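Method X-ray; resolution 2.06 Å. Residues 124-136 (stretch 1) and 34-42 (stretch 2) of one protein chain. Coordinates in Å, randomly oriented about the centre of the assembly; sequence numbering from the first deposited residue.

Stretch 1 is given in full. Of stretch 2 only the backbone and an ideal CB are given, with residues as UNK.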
# COMPACT_ATOMS: atom_id res chain seq x y z
N ASN A 124 -41.25 58.78 24.77
CA ASN A 124 -41.29 57.44 24.20
C ASN A 124 -42.45 57.29 23.22
O ASN A 124 -42.26 56.73 22.14
CB ASN A 124 -41.39 56.38 25.29
CG ASN A 124 -40.13 56.18 26.10
OD1 ASN A 124 -39.01 56.49 25.67
ND2 ASN A 124 -40.29 55.60 27.28
N ASN A 125 -43.64 57.80 23.59
CA ASN A 125 -44.85 57.74 22.76
C ASN A 125 -44.63 58.48 21.45
O ASN A 125 -45.07 58.01 20.41
CB ASN A 125 -46.05 58.31 23.53
CG ASN A 125 -46.56 57.41 24.63
OD1 ASN A 125 -46.14 56.27 24.80
ND2 ASN A 125 -47.50 57.92 25.41
N MSE A 126 -43.90 59.62 21.50
CA MSE A 126 -43.55 60.44 20.34
C MSE A 126 -42.63 59.67 19.39
O MSE A 126 -42.85 59.65 18.18
CB MSE A 126 -42.88 61.74 20.83
CG MSE A 126 -42.79 62.81 19.78
SE MSE A 126 -44.53 63.54 19.21
CE MSE A 126 -43.91 65.47 19.14
N ARG A 127 -41.61 58.99 19.93
CA ARG A 127 -40.69 58.15 19.16
C ARG A 127 -41.45 56.96 18.58
O ARG A 127 -41.23 56.59 17.42
CB ARG A 127 -39.55 57.68 20.09
CG ARG A 127 -38.57 56.67 19.49
CD ARG A 127 -37.92 55.86 20.59
NE ARG A 127 -38.83 54.86 21.16
CZ ARG A 127 -38.90 54.55 22.46
NH1 ARG A 127 -38.13 55.18 23.33
NH2 ARG A 127 -39.74 53.62 22.88
N ASP A 128 -42.40 56.40 19.36
CA ASP A 128 -43.16 55.21 18.96
C ASP A 128 -44.25 55.47 17.91
O ASP A 128 -44.84 54.51 17.43
CB ASP A 128 -43.73 54.48 20.19
CG ASP A 128 -42.64 53.81 21.04
OD1 ASP A 128 -41.48 53.73 20.56
OD2 ASP A 128 -42.93 53.44 22.20
N THR A 129 -44.45 56.74 17.48
CA THR A 129 -45.39 57.06 16.37
C THR A 129 -44.82 56.54 15.04
O THR A 129 -45.56 56.39 14.08
CB THR A 129 -45.69 58.56 16.29
OG1 THR A 129 -44.49 59.31 16.08
CG2 THR A 129 -46.46 59.08 17.49
N LYS A 130 -43.51 56.25 14.99
CA LYS A 130 -42.85 55.68 13.80
C LYS A 130 -42.44 54.27 14.10
O LYS A 130 -41.64 54.05 15.01
CB LYS A 130 -41.62 56.52 13.37
CG LYS A 130 -41.92 58.00 13.14
CD LYS A 130 -41.65 58.43 11.72
CE LYS A 130 -42.12 59.84 11.44
NZ LYS A 130 -41.11 60.84 11.86
N LEU A 131 -43.02 53.29 13.39
CA LEU A 131 -42.66 51.88 13.60
C LEU A 131 -41.51 51.54 12.64
O LEU A 131 -41.64 51.76 11.44
CB LEU A 131 -43.89 50.99 13.38
CG LEU A 131 -43.72 49.47 13.41
CD1 LEU A 131 -43.24 49.00 14.79
CD2 LEU A 131 -45.04 48.79 13.02
N LEU A 132 -40.37 51.11 13.17
CA LEU A 132 -39.17 50.84 12.36
C LEU A 132 -38.84 49.36 12.30
O LEU A 132 -39.25 48.60 13.18
CB LEU A 132 -37.96 51.62 12.94
CG LEU A 132 -38.18 53.12 13.27
CD1 LEU A 132 -36.95 53.70 13.92
CD2 LEU A 132 -38.54 53.95 12.03
N ALA A 133 -38.09 48.93 11.26
CA ALA A 133 -37.68 47.54 11.13
C ALA A 133 -36.63 47.22 12.21
O ALA A 133 -35.63 47.94 12.31
CB ALA A 133 -37.14 47.26 9.73
N PRO A 134 -36.87 46.22 13.08
CA PRO A 134 -35.90 45.94 14.16
C PRO A 134 -34.63 45.22 13.64
O PRO A 134 -33.61 45.17 14.35
CB PRO A 134 -36.70 45.06 15.13
CG PRO A 134 -37.65 44.32 14.24
CD PRO A 134 -38.01 45.28 13.13
N PHE A 135 -34.69 44.68 12.41
CA PHE A 135 -33.57 44.01 11.72
C PHE A 135 -33.78 44.03 10.19
O PHE A 135 -34.91 44.25 9.73
CB PHE A 135 -33.39 42.54 12.21
CG PHE A 135 -34.67 41.74 12.32
CD1 PHE A 135 -35.30 41.25 11.18
CD2 PHE A 135 -35.26 41.51 13.55
CE1 PHE A 135 -36.51 40.56 11.28
CE2 PHE A 135 -36.46 40.80 13.65
CZ PHE A 135 -37.07 40.33 12.51
N ASP A 136 -32.70 43.74 9.42
CA ASP A 136 -32.77 43.60 7.95
C ASP A 136 -33.69 42.43 7.65
O ASP A 136 -33.51 41.35 8.22
CB ASP A 136 -31.37 43.34 7.36
CG ASP A 136 -30.40 44.51 7.36
OD1 ASP A 136 -30.67 45.51 8.06
OD2 ASP A 136 -29.36 44.41 6.67
N UNK A 34 -41.52 34.21 11.51
CA UNK A 34 -41.98 35.55 11.14
C UNK A 34 -42.22 36.35 12.41
O UNK A 34 -42.85 35.85 13.35
CB UNK A 34 -43.25 35.49 10.29
N UNK A 35 -41.63 37.55 12.47
CA UNK A 35 -41.77 38.46 13.60
C UNK A 35 -42.93 39.41 13.28
O UNK A 35 -42.95 40.04 12.22
CB UNK A 35 -40.47 39.23 13.87
N UNK A 36 -43.92 39.44 14.18
CA UNK A 36 -45.08 40.32 14.07
C UNK A 36 -44.67 41.68 14.59
O UNK A 36 -44.19 41.78 15.72
CB UNK A 36 -46.29 39.77 14.84
N UNK A 37 -44.74 42.70 13.73
CA UNK A 37 -44.36 44.06 14.11
C UNK A 37 -45.58 44.81 14.52
O UNK A 37 -46.61 44.71 13.87
CB UNK A 37 -43.64 44.79 12.97
N UNK A 38 -45.47 45.56 15.61
CA UNK A 38 -46.61 46.32 16.08
C UNK A 38 -46.17 47.61 16.73
O UNK A 38 -45.04 47.69 17.22
CB UNK A 38 -47.44 45.49 17.06
N UNK A 39 -47.06 48.61 16.71
CA UNK A 39 -46.82 49.89 17.38
C UNK A 39 -46.89 49.69 18.91
O UNK A 39 -47.58 48.76 19.38
CB UNK A 39 -47.84 50.94 16.92
N UNK A 40 -46.18 50.52 19.68
CA UNK A 40 -46.24 50.43 21.14
C UNK A 40 -47.28 51.44 21.67
O UNK A 40 -47.52 51.52 22.88
CB UNK A 40 -44.86 50.69 21.76
N UNK A 41 -47.89 52.20 20.74
CA UNK A 41 -48.92 53.22 20.98
C UNK A 41 -50.11 52.94 20.09
O UNK A 41 -49.98 52.20 19.12
CB UNK A 41 -48.38 54.63 20.73
N UNK A 42 -51.27 53.53 20.40
CA UNK A 42 -52.49 53.40 19.61
C UNK A 42 -52.67 54.64 18.76
O UNK A 42 -52.27 55.74 19.17
CB UNK A 42 -53.71 53.18 20.51

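At position 34 the CA-to-CB bond points away from stretch 1 and nothing of that stretch lies within 5.5 Å of the ideal CB. Stretch 1 therefore sets no limit on the residue; Tyr34 makes no contact.

Position 35 has extended backbone angles (-94/123) and points toward stretch 1, its ideal CB 3.8 Å from Phe135 CZ. A ring tip so near favours a compact apolar residue. It is Val35: Val35 CG2 lies 3.5 Å from Phe135 CZ, near the ring plane, an edge contact.

Position 36 is out of reach, and stretch 1 sets no limit on it. Lys36 uses its NZ elsewhere in the structure.

Position 37 points toward stretch 1, its ideal CB 4.2 Å from Leu131 CD2, with Pro134 also nearby. These surroundings are apolar and leave room for more than a methyl, so leucine, isoleucine or methionine would each be reasonable. Leu37 is found, with chi1 m and chi2 t; its CD2 packs 3.6 Å from Pro134 CD.

Position 38 points away, so the choice is open. Here the backbone makes the contact: the carbonyl O of Ala38 is 3.3 Å from Leu131 CD1.

Position 39 points sideways, its ideal CB 4.7 Å from Asp128 O and 5.3 Å from Leu131 CD2. A long apolar or aromatic side chain could reach the turn running from Arg127 to Lys130 and the start of the strand beyond. Phe39 does so: Leu131 CB sits over one face, 3.9 Å from the Phe39 ring centroid and 19° off the normal, a CH-pi contact. Carbonyl oxygens meet the ring edge, Asp128 O at 3.4 Å from Phe39 CD1 and Thr129 O at 3.3 Å from Phe39 CE1.

Position 40 points toward stretch 1, its ideal CB 3.4 Å from Asp128 OD2. The carboxylate favours a basic or polar residue, although Arg127 already bridges to Asp128 OD1. Arg40 has its NH1 4.0 Å from Asp128 OD1, but that oxygen lies well out of the guanidinium plane, so the attraction is one of charge alone. Arg40 NH1 also lies 3.4 Å from Arg127 NH2, two donors of like charge. A water accepts from Arg40 N (2.9 Å to its oxygen) and donates to Asp128 O (2.6 Å from the same oxygen), linking the backbones.

Position 41 points toward stretch 1, its ideal CB 4.7 Å from both Asp128 CB and Asn125 O. That leaves room for a short side chain; a small branched apolar residue or a short hydroxyl one would suit. Val41 places CG2 3.6 Å from Asp128 O and CG1 3.4 Å from Asn125 OD1.

Position 42 is out of reach; Ser42 hydrogen-bonds elsewhere in the structure.

Stretch 2 34-42: YVKLAFRVS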
# COMPACT_ATOMS: atom_id res chain seq x y z
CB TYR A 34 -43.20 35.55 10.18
CG TYR A 34 -44.56 35.20 10.76
CD1 TYR A 34 -45.27 36.11 11.54
CD2 TYR A 34 -45.21 34.03 10.38
CE1 TYR A 34 -46.53 35.80 12.05
CE2 TYR A 34 -46.49 33.72 10.86
CZ TYR A 34 -47.14 34.62 11.70
OH TYR A 34 -48.40 34.31 12.17
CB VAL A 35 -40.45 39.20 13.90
CG1 VAL A 35 -40.61 40.17 15.06
CG2 VAL A 35 -39.33 38.19 14.18
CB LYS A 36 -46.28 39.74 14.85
CG LYS A 36 -47.62 40.39 14.50
CD LYS A 36 -48.68 40.19 15.59
CE LYS A 36 -48.49 41.14 16.76
NZ LYS A 36 -49.30 40.72 17.93
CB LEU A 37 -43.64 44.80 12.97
CG LEU A 37 -42.20 44.43 12.69
CD1 LEU A 37 -41.59 45.43 11.73
CD2 LEU A 37 -41.37 44.39 13.97
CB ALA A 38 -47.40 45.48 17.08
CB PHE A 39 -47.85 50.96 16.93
CG PHE A 39 -47.64 51.55 15.56
CD1 PHE A 39 -46.85 52.68 15.39
CD2 PHE A 39 -48.26 51.01 14.45
CE1 PHE A 39 -46.68 53.25 14.12
CE2 PHE A 39 -48.10 51.58 13.18
CZ PHE A 39 -47.29 52.69 13.02
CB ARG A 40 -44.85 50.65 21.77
CG ARG A 40 -43.84 49.54 21.42
CD ARG A 40 -42.44 49.87 21.92
NE ARG A 40 -41.44 48.97 21.34
CZ ARG A 40 -40.13 49.22 21.30
NH1 ARG A 40 -39.65 50.36 21.78
NH2 ARG A 40 -39.30 48.34 20.75
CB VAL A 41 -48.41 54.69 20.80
CG1 VAL A 41 -47.50 55.09 21.95
CG2 VAL A 41 -47.73 54.90 19.46
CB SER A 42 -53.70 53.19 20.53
OG SER A 42 -53.59 51.99 21.28
O HOH W 1 -44.29 52.02 18.10
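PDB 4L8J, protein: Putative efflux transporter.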